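Long-range contacts in NAD(+) phosphorylase MbcT (Mycobacterium tuberculosis, PDB 6FKG), which degrades NAD(+) by phosphorolysis as the toxin of a type II toxin-antitoxin pair, killing the cell unless its cognate antitoxin MbcA blocks access to the active site: residues L52-I57 / V154-E159; R42-R47 / D123-C128. All coordinates share one frame; numbering follows the deposited sequence.

Contact 1 of 2, residues L52-I57 / V154-E159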
loop_
_atom_site.group_PDB
_atom_site.type_symbol
_atom_site.label_atom_id
_atom_site.label_comp_id
_atom_site.label_asym_id
_atom_site.label_seq_id
_atom_site.Cartn_x
_atom_site.Cartn_y
_atom_site.Cartn_z
ATOM N N LEU B 52 0.838 -25.171 9.207
ATOM C CA LEU B 52 -0.113 -24.369 9.982
ATOM C C LEU B 52 -1.520 -24.938 10.143
ATOM O O LEU B 52 -2.407 -24.227 10.624
ATOM C CB LEU B 52 -0.242 -22.966 9.369
ATOM C CG LEU B 52 1.030 -22.168 9.070
ATOM C CD1 LEU B 52 0.670 -20.807 8.476
ATOM C CD2 LEU B 52 1.882 -22.012 10.319
ATOM N N LEU B 53 -1.758 -26.179 9.739
ATOM C CA LEU B 53 -3.106 -26.726 9.906
ATOM C C LEU B 53 -3.167 -27.899 10.875
ATOM O O LEU B 53 -4.135 -28.049 11.632
ATOM C CB LEU B 53 -3.678 -27.149 8.557
ATOM C CG LEU B 53 -4.173 -25.986 7.695
ATOM C CD1 LEU B 53 -4.729 -26.506 6.379
ATOM C CD2 LEU B 53 -5.215 -25.169 8.455
ATOM N N PHE B 54 -2.146 -28.748 10.846
ATOM C CA PHE B 54 -2.166 -29.931 11.694
ATOM C C PHE B 54 -0.761 -30.430 11.925
ATOM O O PHE B 54 0.093 -30.278 11.057
ATOM C CB PHE B 54 -3.036 -31.055 11.080
ATOM C CG PHE B 54 -2.693 -31.409 9.626
ATOM C CD1 PHE B 54 -1.754 -32.385 9.332
ATOM C CD2 PHE B 54 -3.353 -30.788 8.571
ATOM C CE1 PHE B 54 -1.456 -32.724 7.994
ATOM C CE2 PHE B 54 -3.076 -31.113 7.250
ATOM C CZ PHE B 54 -2.127 -32.081 6.952
ATOM N N PRO B 55 -0.521 -31.038 13.099
ATOM C CA PRO B 55 0.743 -31.729 13.344
ATOM C C PRO B 55 0.858 -32.936 12.434
ATOM O O PRO B 55 -0.151 -33.545 12.052
ATOM C CB PRO B 55 0.655 -32.160 14.820
ATOM C CG PRO B 55 -0.523 -31.444 15.394
ATOM C CD PRO B 55 -1.434 -31.102 14.255
ATOM N N ALA B 56 2.085 -33.275 12.071
ATOM C CA ALA B 56 2.319 -34.472 11.265
ATOM C C ALA B 56 3.641 -35.100 11.663
ATOM O O ALA B 56 4.588 -34.394 12.002
ATOM C CB ALA B 56 2.309 -34.136 9.765
ATOM N N ILE B 57 3.681 -36.433 11.621
ATOM C CA ILE B 57 4.855 -37.215 12.007
ATOM C C ILE B 57 5.311 -38.024 10.814
ATOM O O ILE B 57 4.509 -38.726 10.209
ATOM C CB ILE B 57 4.548 -38.214 13.142
ATOM C CG1 ILE B 57 4.017 -37.519 14.393
ATOM C CG2 ILE B 57 5.787 -39.013 13.497
ATOM C CD1 ILE B 57 3.600 -38.535 15.451
ATOM N N VAL B 154 3.100 -40.973 6.854
ATOM C CA VAL B 154 2.849 -39.648 7.395
ATOM C C VAL B 154 1.622 -39.732 8.278
ATOM O O VAL B 154 0.546 -40.036 7.780
ATOM C CB VAL B 154 2.618 -38.616 6.287
ATOM C CG1 VAL B 154 2.619 -37.208 6.871
ATOM C CG2 VAL B 154 3.708 -38.759 5.228
ATOM N N VAL B 155 1.790 -39.497 9.579
ATOM C CA VAL B 155 0.681 -39.616 10.521
ATOM C C VAL B 155 0.164 -38.222 10.867
ATOM O O VAL B 155 0.905 -37.390 11.366
ATOM C CB VAL B 155 1.102 -40.355 11.812
ATOM C CG1 VAL B 155 -0.099 -40.532 12.732
ATOM C CG2 VAL B 155 1.704 -41.703 11.467
ATOM N N THR B 156 -1.110 -37.971 10.602
ATOM C CA THR B 156 -1.615 -36.600 10.639
ATOM C C THR B 156 -2.555 -36.401 11.816
ATOM O O THR B 156 -3.501 -37.172 11.994
ATOM C CB THR B 156 -2.331 -36.228 9.312
ATOM O OG1 THR B 156 -3.323 -37.212 9.002
ATOM C CG2 THR B 156 -1.338 -36.194 8.150
ATOM N N ALA B 157 -2.267 -35.373 12.624
ATOM C CA ALA B 157 -3.061 -35.044 13.810
ATOM C C ALA B 157 -3.266 -36.283 14.688
ATOM O O ALA B 157 -4.386 -36.610 15.091
ATOM C CB ALA B 157 -4.391 -34.445 13.405
ATOM N N TYR B 158 -2.152 -36.962 14.948
ATOM C CA TYR B 158 -2.074 -38.175 15.743
ATOM C C TYR B 158 -2.901 -38.111 17.020
ATOM O O TYR B 158 -3.707 -39.004 17.304
ATOM C CB TYR B 158 -0.596 -38.440 16.070
ATOM C CG TYR B 158 -0.342 -39.296 17.274
ATOM C CD1 TYR B 158 0.401 -38.810 18.347
ATOM C CD2 TYR B 158 -0.833 -40.598 17.342
ATOM C CE1 TYR B 158 0.637 -39.600 19.466
ATOM C CE2 TYR B 158 -0.601 -41.393 18.449
ATOM C CZ TYR B 158 0.134 -40.895 19.508
ATOM O OH TYR B 158 0.363 -41.697 20.608
ATOM N N GLU B 159 -2.700 -37.038 17.774
ATOM C CA GLU B 159 -3.290 -36.878 19.100
ATOM C C GLU B 159 -4.820 -36.944 19.089
ATOM O O GLU B 159 -5.421 -37.595 19.945
ATOM C CB GLU B 159 -2.816 -35.553 19.716
ATOM C CG GLU B 159 -1.288 -35.442 19.923
ATOM C CD GLU B 159 -0.503 -35.018 18.664
ATOM O OE1 GLU B 159 -1.058 -35.031 17.544
ATOM O OE2 GLU B 159 0.687 -34.659 18.807
HETATM O O HOH W 1 0.541 -36.252 14.018
#

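Contact 2 of 2, residues R42-R47 / D123-C128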
loop_
_atom_site.group_PDB
_atom_site.type_symbol
_atom_site.label_atom_id
_atom_site.label_comp_id
_atom_site.label_asym_id
_atom_site.label_seq_id
_atom_site.Cartn_x
_atom_site.Cartn_y
_atom_site.Cartn_z
ATOM N N ARG B 42 4.189 -29.078 11.292
ATOM C CA ARG B 42 3.147 -28.055 11.253
ATOM C C ARG B 42 3.730 -26.654 11.060
ATOM O O ARG B 42 3.179 -25.838 10.327
ATOM C CB ARG B 42 2.305 -28.077 12.532
ATOM C CG ARG B 42 1.191 -27.057 12.536
ATOM C CD ARG B 42 0.656 -26.835 13.939
ATOM N NE ARG B 42 -0.794 -26.866 13.953
ATOM C CZ ARG B 42 -1.526 -27.203 15.010
ATOM N NH1 ARG B 42 -0.936 -27.526 16.159
ATOM N NH2 ARG B 42 -2.850 -27.215 14.914
ATOM N N ARG B 43 4.837 -26.366 11.738
ATOM C CA ARG B 43 5.405 -25.033 11.672
ATOM C C ARG B 43 5.980 -24.727 10.279
ATOM O O ARG B 43 5.786 -23.625 9.761
ATOM C CB ARG B 43 6.475 -24.869 12.758
ATOM C CG ARG B 43 5.887 -24.399 14.090
ATOM C CD ARG B 43 6.836 -24.586 15.263
ATOM N NE ARG B 43 8.124 -23.930 15.057
ATOM C CZ ARG B 43 8.395 -22.668 15.376
ATOM N NH1 ARG B 43 7.460 -21.897 15.922
ATOM N NH2 ARG B 43 9.613 -22.182 15.155
ATOM N N PHE B 44 6.662 -25.703 9.686
ATOM C CA PHE B 44 7.379 -25.482 8.418
ATOM C C PHE B 44 6.641 -26.027 7.212
ATOM O O PHE B 44 6.801 -25.518 6.097
ATOM C CB PHE B 44 8.784 -26.113 8.457
ATOM C CG PHE B 44 9.638 -25.725 7.272
ATOM C CD1 PHE B 44 10.074 -24.414 7.131
ATOM C CD2 PHE B 44 9.964 -26.654 6.291
ATOM C CE1 PHE B 44 10.826 -24.023 6.045
ATOM C CE2 PHE B 44 10.735 -26.269 5.178
ATOM C CZ PHE B 44 11.160 -24.961 5.061
ATOM N N GLY B 45 5.827 -27.054 7.432
ATOM C CA GLY B 45 5.336 -27.866 6.331
ATOM C C GLY B 45 6.272 -29.047 6.139
ATOM O O GLY B 45 7.403 -29.026 6.623
ATOM N N GLY B 46 5.798 -30.074 5.438
ATOM C CA GLY B 46 6.607 -31.229 5.077
ATOM C C GLY B 46 6.210 -31.641 3.673
ATOM O O GLY B 46 5.272 -31.073 3.115
ATOM N N ARG B 47 6.914 -32.610 3.083
ATOM C CA ARG B 47 6.615 -32.972 1.709
ATOM C C ARG B 47 5.135 -33.302 1.549
ATOM O O ARG B 47 4.514 -32.918 0.553
ATOM C CB ARG B 47 7.464 -34.159 1.227
ATOM C CG ARG B 47 7.089 -34.577 -0.206
ATOM C CD ARG B 47 8.157 -35.431 -0.880
ATOM N NE ARG B 47 9.452 -34.755 -1.002
ATOM C CZ ARG B 47 9.859 -34.039 -2.049
ATOM N NH1 ARG B 47 9.083 -33.874 -3.120
ATOM N NH2 ARG B 47 11.065 -33.482 -2.029
ATOM N N ASP B 123 11.863 -30.950 -6.179
ATOM C CA ASP B 123 11.914 -29.841 -5.234
ATOM C C ASP B 123 10.528 -29.302 -4.851
ATOM O O ASP B 123 10.386 -28.674 -3.804
ATOM C CB ASP B 123 12.766 -28.696 -5.797
ATOM C CG ASP B 123 14.249 -29.026 -5.841
ATOM O OD1 ASP B 123 14.634 -30.169 -5.502
ATOM O OD2 ASP B 123 15.040 -28.129 -6.217
ATOM N N ASP B 124 9.519 -29.536 -5.693
ATOM C CA ASP B 124 8.177 -28.992 -5.466
ATOM C C ASP B 124 7.285 -29.926 -4.643
ATOM O O ASP B 124 6.963 -31.032 -5.072
ATOM C CB ASP B 124 7.485 -28.690 -6.797
ATOM C CG ASP B 124 6.091 -28.115 -6.607
ATOM O OD1 ASP B 124 5.880 -27.400 -5.603
ATOM O OD2 ASP B 124 5.203 -28.383 -7.449
ATOM N N TRP B 125 6.862 -29.455 -3.475
ATOM C CA TRP B 125 6.027 -30.244 -2.577
ATOM C C TRP B 125 4.518 -30.078 -2.822
ATOM O O TRP B 125 3.721 -30.744 -2.157
ATOM C CB TRP B 125 6.317 -29.856 -1.120
ATOM C CG TRP B 125 7.672 -30.248 -0.553
ATOM C CD1 TRP B 125 8.644 -31.011 -1.153
ATOM C CD2 TRP B 125 8.191 -29.875 0.733
ATOM N NE1 TRP B 125 9.730 -31.139 -0.309
ATOM C CE2 TRP B 125 9.474 -30.453 0.854
ATOM C CE3 TRP B 125 7.689 -29.114 1.801
ATOM C CZ2 TRP B 125 10.263 -30.284 1.990
ATOM C CZ3 TRP B 125 8.471 -28.951 2.929
ATOM C CH2 TRP B 125 9.746 -29.534 3.016
ATOM N N SER B 126 4.115 -29.178 -3.727
ATOM C CA SER B 126 2.710 -28.735 -3.756
ATOM C C SER B 126 1.703 -29.868 -3.955
ATOM O O SER B 126 0.690 -29.942 -3.253
ATOM C CB SER B 126 2.487 -27.674 -4.842
ATOM O OG SER B 126 2.557 -28.221 -6.149
ATOM N N GLY B 127 1.971 -30.756 -4.906
ATOM C CA GLY B 127 1.047 -31.844 -5.175
ATOM C C GLY B 127 0.887 -32.795 -4.010
ATOM O O GLY B 127 -0.240 -33.113 -3.607
ATOM N N CYS B 128 2.008 -33.262 -3.461
ATOM C CA CYS B 128 1.964 -34.118 -2.270
ATOM C C CYS B 128 1.273 -33.416 -1.102
ATOM O O CYS B 128 0.516 -34.041 -0.356
ATOM C CB CYS B 128 3.366 -34.545 -1.842
ATOM S SG CYS B 128 4.223 -35.578 -3.082
#

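Contact 1 of 2, residues L52-I57 / V154-E159
Strands 56-60 and 150-156 pair antiparallel in the mixed sheet of the RES domain, and this contact is the end of that ladder, where segment 52-57 enters its strand and segment 154-159 leaves for helix 158-161. Three backbone hydrogen bonds define the pairing. Ile57 and Val155 form a hydrogen-bonded pair, Ile57 N to Val155 O and Val155 N to Ile57 O both 2.9 Å, each donor lying in the acceptor's carbonyl plane. The third, Ala157 N to Pro55 O, is nearly straight at the hydrogen (172°) but reaches the oxygen from above the carbonyl plane, as the chain turns at the N-cap residue Ala157. A water follows this turn, accepting from Tyr158 N at 2.9 Å and placed to donate to Val155 O, one of several acceptors.

Apolar contacts occupy both faces. Ile57 and Val155 share one, their CB atoms 4.3 Å apart, and Leu167 touches both. On the other, Ala56 and Thr156 form the non-hydrogen-bonded pair, and Ala56 CB meets Val154 CG1 at 4.2 Å. Phe54, whose ring stacks with Trp136, holds CG between its backbone N and carbonyl carbon (chi1 52°). This lays the ring alongside Thr156, where Phe54 CE1 approaches Thr156 CG2 to 3.5 Å.

Contact 2 of 2, residues R42-R47 / D123-C128
The chain leaves helix 39-44 at Gly45, whose positive phi (93°) would press a CB against the preceding carbonyl oxygen, and runs extended through Gly46 before Arg47 comes within 5.1 Å of Trp125, CA to CA. No hydrogen bond links the segments. Asp124 caps the turn into helix 126-137: its OD1 accepts from Ser126 N at 3.1 Å, from above the carboxylate plane, while its OD2 takes the Ser126 OG proton on the syn lone pair.

Trp125 lies with one indole face on the 46-47 backbone. Arg47 CA makes a CH-pi contact 3.7 Å from the centroid of the Trp125 five-membered ring, and Gly46 C sits over the six-membered part. Phe44 brings CE2 to 4.0 Å from Trp125 CH2, the two side chains crossing near a right angle. The toxin-antitoxin interface of the RES domain passes here: the C-terminal carboxylate of Val115 of MbcA accepts from Trp125 NE1 and salt-bridges Arg47 NH2. Arg47 NH2 and Trp125 NE1 lie 3.2 Å apart without bonding, NE1 over one guanidinium face, consistent with their shared acceptor. The Arg47 chain bends at chi3 (-60°), its guanidinium plane stands 69° from the indole plane, and NH1 is held by Gly122 O.

In the fold
Both contacts are largely buried, but for different reasons: contact 1 lies within the toxin's own fold, and its loop end at Leu52-Leu53 meets MbcA, whereas contact 2 joins the end of helix 39-44 to the start of helix 126-137 where MbcA covers the toxin. Contact 1 rests on backbone hydrogen bonds and apolar side chains; contact 2 has no hydrogen bond between its segments and relies on an indole face, with polar ends engaged by the antitoxin. Their centres lie 13 Å apart. Helix 39-44 precedes strand 56-60 in the chain, and Leu52 N probably bonds to Arg42 O at 2.7 Å. Helix 126-137 serves both, starting in contact 2 and carrying Trp136 to contact 1.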